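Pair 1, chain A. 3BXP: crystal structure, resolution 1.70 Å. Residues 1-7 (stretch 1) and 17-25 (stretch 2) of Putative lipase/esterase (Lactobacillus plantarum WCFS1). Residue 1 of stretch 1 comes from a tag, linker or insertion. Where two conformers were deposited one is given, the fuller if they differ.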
# COMPACT_ATOMS: atom_id res chain seq x y z
N GLY A 1 30.64 -10.57 9.74
CA GLY A 1 31.74 -10.03 8.87
C GLY A 1 31.39 -10.13 7.40
O GLY A 1 30.51 -10.88 7.01
N MSE A 2 32.08 -9.34 6.59
CA MSE A 2 31.88 -9.28 5.14
C MSE A 2 33.20 -8.93 4.42
O MSE A 2 34.17 -8.45 5.04
CB MSE A 2 30.82 -8.24 4.80
CG MSE A 2 31.39 -6.84 4.68
SE MSE A 2 30.07 -5.53 4.42
CE MSE A 2 28.80 -6.03 5.80
N GLN A 3 33.26 -9.28 3.15
CA GLN A 3 34.36 -8.83 2.28
C GLN A 3 33.78 -7.82 1.33
O GLN A 3 32.74 -8.05 0.74
CB GLN A 3 34.98 -9.98 1.47
CG GLN A 3 35.66 -11.12 2.24
CD GLN A 3 36.11 -12.21 1.26
OE1 GLN A 3 36.33 -11.94 0.08
NE2 GLN A 3 36.21 -13.45 1.74
N VAL A 4 34.46 -6.69 1.16
CA VAL A 4 34.03 -5.70 0.17
C VAL A 4 34.85 -5.91 -1.12
O VAL A 4 36.07 -6.00 -1.06
CB VAL A 4 34.21 -4.24 0.71
CG1 VAL A 4 33.69 -3.22 -0.34
CG2 VAL A 4 33.50 -4.08 2.06
N GLU A 5 34.20 -5.97 -2.30
CA GLU A 5 34.90 -6.11 -3.59
C GLU A 5 34.42 -5.01 -4.52
O GLU A 5 33.27 -4.94 -4.85
CB GLU A 5 34.58 -7.47 -4.22
CG GLU A 5 35.20 -7.66 -5.58
CD GLU A 5 35.11 -9.07 -6.10
OE1 GLU A 5 34.44 -9.95 -5.50
OE2 GLU A 5 35.73 -9.30 -7.14
N GLN A 6 35.33 -4.16 -4.98
CA GLN A 6 35.01 -3.13 -5.96
C GLN A 6 35.42 -3.65 -7.32
O GLN A 6 36.49 -4.25 -7.46
CB GLN A 6 35.86 -1.87 -5.71
CG GLN A 6 35.98 -1.39 -4.32
CD GLN A 6 34.75 -0.74 -3.86
OE1 GLN A 6 33.82 -0.53 -4.65
NE2 GLN A 6 34.71 -0.40 -2.59
N ARG A 7 34.58 -3.47 -8.34
CA ARG A 7 34.95 -3.84 -9.70
C ARG A 7 34.36 -2.89 -10.70
O ARG A 7 33.31 -2.28 -10.46
CB ARG A 7 34.42 -5.22 -10.12
CG ARG A 7 34.89 -6.44 -9.31
CD ARG A 7 36.28 -6.99 -9.70
NE ARG A 7 36.41 -7.38 -11.10
CZ ARG A 7 36.30 -8.62 -11.56
NH1 ARG A 7 36.03 -9.61 -10.73
NH2 ARG A 7 36.45 -8.87 -12.86
N GLN A 17 30.38 0.63 -12.73
CA GLN A 17 30.95 0.20 -11.47
C GLN A 17 29.97 -0.42 -10.50
O GLN A 17 28.85 0.06 -10.27
CB GLN A 17 31.71 1.33 -10.81
CG GLN A 17 33.01 1.64 -11.57
CD GLN A 17 33.65 2.88 -11.07
OE1 GLN A 17 32.97 3.78 -10.60
NE2 GLN A 17 34.98 2.96 -11.18
N ILE A 18 30.46 -1.48 -9.89
CA ILE A 18 29.69 -2.18 -8.88
C ILE A 18 30.56 -2.31 -7.63
O ILE A 18 31.80 -2.32 -7.71
CB ILE A 18 29.30 -3.58 -9.37
CG1 ILE A 18 30.55 -4.48 -9.42
CG2 ILE A 18 28.50 -3.50 -10.69
CD1 ILE A 18 30.20 -5.99 -9.65
N THR A 19 29.91 -2.42 -6.49
CA THR A 19 30.57 -2.86 -5.24
C THR A 19 29.79 -4.06 -4.73
O THR A 19 28.57 -3.98 -4.51
CB THR A 19 30.59 -1.75 -4.19
OG1 THR A 19 31.34 -0.65 -4.69
CG2 THR A 19 31.24 -2.22 -2.86
N ALA A 20 30.51 -5.15 -4.48
CA ALA A 20 29.92 -6.32 -3.85
C ALA A 20 30.28 -6.40 -2.38
O ALA A 20 31.40 -6.14 -1.97
CB ALA A 20 30.35 -7.61 -4.54
N TYR A 21 29.26 -6.70 -1.62
CA TYR A 21 29.43 -6.92 -0.18
C TYR A 21 29.05 -8.37 0.11
O TYR A 21 27.87 -8.72 0.15
CB TYR A 21 28.53 -5.98 0.58
CG TYR A 21 28.76 -4.53 0.29
CD1 TYR A 21 29.75 -3.81 0.96
CD2 TYR A 21 28.02 -3.88 -0.67
CE1 TYR A 21 29.94 -2.47 0.70
CE2 TYR A 21 28.21 -2.52 -0.93
CZ TYR A 21 29.17 -1.84 -0.23
OH TYR A 21 29.34 -0.50 -0.49
N TRP A 22 30.09 -9.18 0.27
CA TRP A 22 29.95 -10.61 0.44
C TRP A 22 29.87 -10.93 1.90
O TRP A 22 30.81 -10.72 2.65
CB TRP A 22 31.12 -11.36 -0.22
CG TRP A 22 31.35 -11.10 -1.62
CD1 TRP A 22 32.49 -10.57 -2.19
CD2 TRP A 22 30.45 -11.37 -2.74
NE1 TRP A 22 32.35 -10.50 -3.55
CE2 TRP A 22 31.11 -10.95 -3.92
CE3 TRP A 22 29.17 -11.90 -2.84
CZ2 TRP A 22 30.54 -11.08 -5.18
CZ3 TRP A 22 28.58 -12.00 -4.10
CH2 TRP A 22 29.28 -11.62 -5.26
N LEU A 23 28.72 -11.44 2.31
CA LEU A 23 28.57 -11.90 3.70
C LEU A 23 29.45 -13.12 3.98
O LEU A 23 29.44 -14.07 3.22
CB LEU A 23 27.09 -12.20 3.98
CG LEU A 23 26.63 -12.41 5.42
CD1 LEU A 23 26.98 -11.22 6.27
CD2 LEU A 23 25.12 -12.68 5.41
N ASP A 24 30.20 -13.07 5.08
CA ASP A 24 30.95 -14.24 5.54
C ASP A 24 30.06 -15.40 5.97
O ASP A 24 28.90 -15.22 6.48
CB ASP A 24 31.85 -13.93 6.75
CG ASP A 24 33.01 -13.00 6.42
OD1 ASP A 24 33.34 -12.85 5.24
OD2 ASP A 24 33.60 -12.45 7.37
N GLN A 25 30.62 -16.59 5.78
CA GLN A 25 30.09 -17.82 6.39
C GLN A 25 30.35 -17.79 7.88
O GLN A 25 31.27 -17.11 8.32
CB GLN A 25 30.75 -19.04 5.74
CG GLN A 25 30.36 -19.23 4.27
CD GLN A 25 28.91 -19.52 4.11
OE1 GLN A 25 28.39 -20.46 4.76
NE2 GLN A 25 28.23 -18.75 3.28
O HOH W 1 28.93 -13.25 9.00
O HOH W 2 32.12 1.48 -3.12

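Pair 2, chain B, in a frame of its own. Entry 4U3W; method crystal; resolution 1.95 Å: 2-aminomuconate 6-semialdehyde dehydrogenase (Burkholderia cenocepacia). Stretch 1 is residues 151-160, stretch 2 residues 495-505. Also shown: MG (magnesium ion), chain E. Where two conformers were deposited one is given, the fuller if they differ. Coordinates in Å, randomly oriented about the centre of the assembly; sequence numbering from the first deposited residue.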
# COMPACT_ATOMS: atom_id res chain seq x y z
N GLY B 151 -0.89 -26.66 11.61
CA GLY B 151 0.54 -26.57 11.35
C GLY B 151 0.93 -26.37 9.90
O GLY B 151 2.10 -26.12 9.59
N SER B 152 -0.03 -26.42 8.98
CA SER B 152 0.32 -26.26 7.57
C SER B 152 0.59 -24.79 7.21
O SER B 152 0.15 -23.89 7.93
CB SER B 152 -0.79 -26.82 6.68
OG SER B 152 -2.02 -26.18 6.95
N GLU B 153 1.28 -24.56 6.10
CA GLU B 153 1.57 -23.18 5.67
C GLU B 153 1.12 -22.99 4.23
O GLU B 153 1.20 -23.91 3.40
CB GLU B 153 3.08 -22.81 5.82
CG GLU B 153 3.33 -21.28 5.51
CD GLU B 153 4.80 -20.82 5.60
OE1 GLU B 153 5.66 -21.60 6.08
OE2 GLU B 153 5.10 -19.67 5.13
N LEU B 154 0.61 -21.81 3.95
CA LEU B 154 0.07 -21.54 2.62
C LEU B 154 0.53 -20.17 2.22
O LEU B 154 0.79 -19.33 3.08
CB LEU B 154 -1.46 -21.64 2.60
CG LEU B 154 -2.05 -22.90 3.22
CD1 LEU B 154 -2.47 -22.72 4.69
CD2 LEU B 154 -3.19 -23.39 2.32
N ILE B 155 0.65 -19.95 0.93
CA ILE B 155 0.87 -18.61 0.45
C ILE B 155 -0.38 -18.16 -0.31
O ILE B 155 -1.07 -18.98 -0.95
CB ILE B 155 2.14 -18.52 -0.44
CG1 ILE B 155 2.04 -19.45 -1.65
CG2 ILE B 155 3.40 -18.87 0.40
CD1 ILE B 155 3.22 -19.32 -2.62
N ASN B 156 -0.68 -16.86 -0.23
CA ASN B 156 -1.79 -16.26 -0.95
C ASN B 156 -1.28 -15.15 -1.81
O ASN B 156 -0.48 -14.33 -1.35
CB ASN B 156 -2.84 -15.64 0.01
CG ASN B 156 -3.37 -16.62 1.03
OD1 ASN B 156 -4.49 -17.18 0.87
ND2 ASN B 156 -2.62 -16.79 2.13
N TYR B 157 -1.72 -15.08 -3.07
CA TYR B 157 -1.51 -13.82 -3.75
C TYR B 157 -2.74 -13.42 -4.57
O TYR B 157 -3.52 -14.29 -5.05
CB TYR B 157 -0.26 -13.89 -4.62
CG TYR B 157 -0.29 -15.09 -5.57
CD1 TYR B 157 0.26 -16.31 -5.20
CD2 TYR B 157 -0.84 -14.96 -6.82
CE1 TYR B 157 0.19 -17.44 -6.08
CE2 TYR B 157 -0.89 -16.08 -7.74
CZ TYR B 157 -0.35 -17.30 -7.35
OH TYR B 157 -0.41 -18.36 -8.28
N VAL B 158 -2.92 -12.10 -4.72
CA VAL B 158 -4.13 -11.61 -5.35
C VAL B 158 -3.90 -11.20 -6.79
O VAL B 158 -3.10 -10.32 -7.05
CB VAL B 158 -4.70 -10.41 -4.57
CG1 VAL B 158 -6.00 -9.94 -5.28
CG2 VAL B 158 -4.98 -10.86 -3.15
N THR B 159 -4.55 -11.91 -7.73
CA THR B 159 -4.42 -11.62 -9.16
C THR B 159 -5.65 -10.83 -9.64
O THR B 159 -6.68 -10.81 -8.98
CB THR B 159 -4.31 -12.90 -10.01
OG1 THR B 159 -5.57 -13.61 -10.00
CG2 THR B 159 -3.20 -13.81 -9.47
N ARG B 160 -5.51 -10.15 -10.79
CA ARG B 160 -6.62 -9.39 -11.39
C ARG B 160 -6.71 -9.89 -12.81
O ARG B 160 -5.67 -10.14 -13.45
CB ARG B 160 -6.36 -7.89 -11.36
CG ARG B 160 -6.37 -7.24 -9.96
CD ARG B 160 -6.46 -5.71 -10.17
NE ARG B 160 -6.34 -4.89 -8.96
CZ ARG B 160 -5.31 -4.06 -8.72
NH1 ARG B 160 -4.32 -3.95 -9.60
NH2 ARG B 160 -5.26 -3.34 -7.60
N SER B 495 -11.68 -5.04 -12.92
CA SER B 495 -11.08 -6.37 -12.83
C SER B 495 -11.84 -7.31 -11.90
O SER B 495 -12.42 -6.85 -10.91
CB SER B 495 -9.63 -6.30 -12.31
OG SER B 495 -8.80 -5.68 -13.25
N GLU B 496 -11.75 -8.63 -12.15
CA GLU B 496 -12.14 -9.57 -11.10
C GLU B 496 -10.86 -9.89 -10.29
O GLU B 496 -9.84 -10.26 -10.88
CB GLU B 496 -12.75 -10.88 -11.65
CG GLU B 496 -14.32 -10.82 -11.95
CD GLU B 496 -15.27 -10.50 -10.73
OE1 GLU B 496 -14.88 -10.50 -9.56
OE2 GLU B 496 -16.46 -10.24 -10.96
N LEU B 497 -10.92 -9.71 -8.97
CA LEU B 497 -9.84 -10.11 -8.05
C LEU B 497 -9.96 -11.61 -7.80
O LEU B 497 -11.06 -12.08 -7.49
CB LEU B 497 -9.94 -9.40 -6.71
CG LEU B 497 -9.32 -8.02 -6.65
CD1 LEU B 497 -9.93 -7.12 -7.73
CD2 LEU B 497 -9.47 -7.43 -5.22
N THR B 498 -8.85 -12.32 -7.89
CA THR B 498 -8.83 -13.71 -7.46
C THR B 498 -7.73 -13.88 -6.42
O THR B 498 -6.60 -13.47 -6.66
CB THR B 498 -8.57 -14.69 -8.64
OG1 THR B 498 -9.61 -14.55 -9.61
CG2 THR B 498 -8.52 -16.22 -8.12
N ASN B 499 -8.09 -14.42 -5.27
CA ASN B 499 -7.10 -14.83 -4.29
C ASN B 499 -6.69 -16.29 -4.60
O ASN B 499 -7.55 -17.17 -4.61
CB ASN B 499 -7.65 -14.68 -2.88
CG ASN B 499 -6.58 -14.95 -1.81
OD1 ASN B 499 -5.56 -14.26 -1.75
ND2 ASN B 499 -6.81 -15.96 -0.98
N VAL B 500 -5.42 -16.49 -4.93
CA VAL B 500 -4.86 -17.81 -5.19
C VAL B 500 -4.11 -18.26 -3.93
O VAL B 500 -3.16 -17.57 -3.48
CB VAL B 500 -3.93 -17.85 -6.40
CG1 VAL B 500 -3.22 -19.23 -6.54
CG2 VAL B 500 -4.65 -17.40 -7.68
N CYS B 501 -4.56 -19.38 -3.34
CA CYS B 501 -4.09 -19.87 -2.07
C CYS B 501 -3.44 -21.23 -2.25
O CYS B 501 -4.12 -22.20 -2.54
CB CYS B 501 -5.27 -19.96 -1.07
SG CYS B 501 -4.81 -20.47 0.60
N VAL B 502 -2.11 -21.30 -2.04
CA VAL B 502 -1.32 -22.47 -2.37
C VAL B 502 -0.69 -23.10 -1.12
O VAL B 502 0.08 -22.44 -0.41
CB VAL B 502 -0.15 -22.11 -3.37
CG1 VAL B 502 0.66 -23.35 -3.68
CG2 VAL B 502 -0.66 -21.42 -4.67
N ARG B 503 -1.00 -24.36 -0.86
CA ARG B 503 -0.38 -25.04 0.29
C ARG B 503 1.08 -25.30 -0.04
O ARG B 503 1.36 -25.73 -1.15
CB ARG B 503 -1.12 -26.35 0.62
CG ARG B 503 -0.45 -27.05 1.80
CD ARG B 503 -1.25 -28.25 2.32
NE ARG B 503 -0.52 -28.80 3.47
CZ ARG B 503 -0.66 -30.03 3.97
NH1 ARG B 503 -1.54 -30.89 3.46
NH2 ARG B 503 0.10 -30.39 5.02
N ILE B 504 2.02 -25.01 0.87
CA ILE B 504 3.42 -25.31 0.54
C ILE B 504 4.04 -26.24 1.59
O ILE B 504 5.17 -26.72 1.41
CB ILE B 504 4.29 -24.02 0.40
CG1 ILE B 504 4.34 -23.23 1.71
CG2 ILE B 504 3.71 -23.12 -0.74
CD1 ILE B 504 5.42 -22.08 1.78
N ALA B 505 3.34 -26.45 2.70
CA ALA B 505 3.81 -27.32 3.78
C ALA B 505 2.64 -27.74 4.65
O ALA B 505 1.58 -27.09 4.68
CB ALA B 505 4.87 -26.63 4.62
OXT ALA B 505 2.73 -28.75 5.34
MG MG E . -13.43 -6.06 -9.38
O HOH W 3 -13.67 -8.38 -8.39
O HOH W 4 -15.45 -5.16 -9.93

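The sharpest difference lies at one matched position, A:Glu5 in pair 1 and B:Tyr157 in pair 2. A:Glu5, extended with chi1 and chi2 both t, reaches along its own face of the sheet to the diagonal residue A:Trp22, whose NE1 donates a hydrogen bond to A:Glu5 OE1 (2.9 Å, N-H...acceptor angle 167°); the carboxylate oxygen lies at the edge of the indole, near its plane. B:Tyr157, with chi1 p, instead lays its ring over the directly paired residue. B:Val500 CB sits 4.0 Å from the centroid of the ring atoms CG to CZ of B:Tyr157, 22° off the normal, and B:Val500 CG1 comes within 3.6 Å of B:Tyr157 CZ. A:Ala20, the counterpart of B:Val500, has only a CB to offer, 4.2 Å from A:Glu5 CB.

These contrasting solutions rest on nearly the same backbone. Fourteen central residues superpose with an RMSD of 0.4 Å; both strand pairs are antiparallel, with angles of 161° and 159° and closest axis approaches of 4.6 and 4.5 Å. The hydrogen-bonded pair A:Gln3–A:Trp22 matches B:Ile155–B:Val502, A:Glu5–A:Ala20 matches B:Tyr157–B:Val500, and A:Arg7–A:Ile18 matches B:Thr159–B:Thr498. Each carries two reciprocal N-to-O bonds of 2.8 to 3.1 Å.

On the opposite face, the matched diagonals also differ. In pair 1, A:Val4 CG1 packs 3.7 Å from A:Thr19 CG2; in pair 2, the corresponding B:Asn156 accepts a hydrogen bond at OD1 from B:Asn499 ND2 (3.2 Å, 163°). Polarity in pair 1 falls instead on the direct pair A:Gln6–A:Thr19, where A:Thr19 OG1 donates to A:Gln6 OE1 at a very short 2.5 Å and water 2 also bridges the two side chains. The matching B:Val158 places CG2 3.7 Å from B:Asn499 OD1, an oxygen without a modelled partner.

Further along this face, selenomethionine A:Met2 brings SE to 3.9 Å from A:Tyr21 CD1, obliquely to the ring. At the matched positions B:Leu154 CD2 approaches B:Cys501 SG at 3.8 Å, so two different apolar contacts occupy the same diagonal.

The backbone match extends to tag-derived A:Gly1, whose CA falls on B:Glu153 CA after superposition (0.0 Å to the precision given): A:Asp24 N donates to A:Gly1 O, and B:Ile504 N to B:Glu153 O, both at 2.9 Å. Here pair 2 adds a bond from B:Glu153 N to the C-terminal carboxylate, B:Ala505 O, also 2.9 Å. Buried surface totals 721 Å² in pair 1 and 1002 Å² in the longer pair 2.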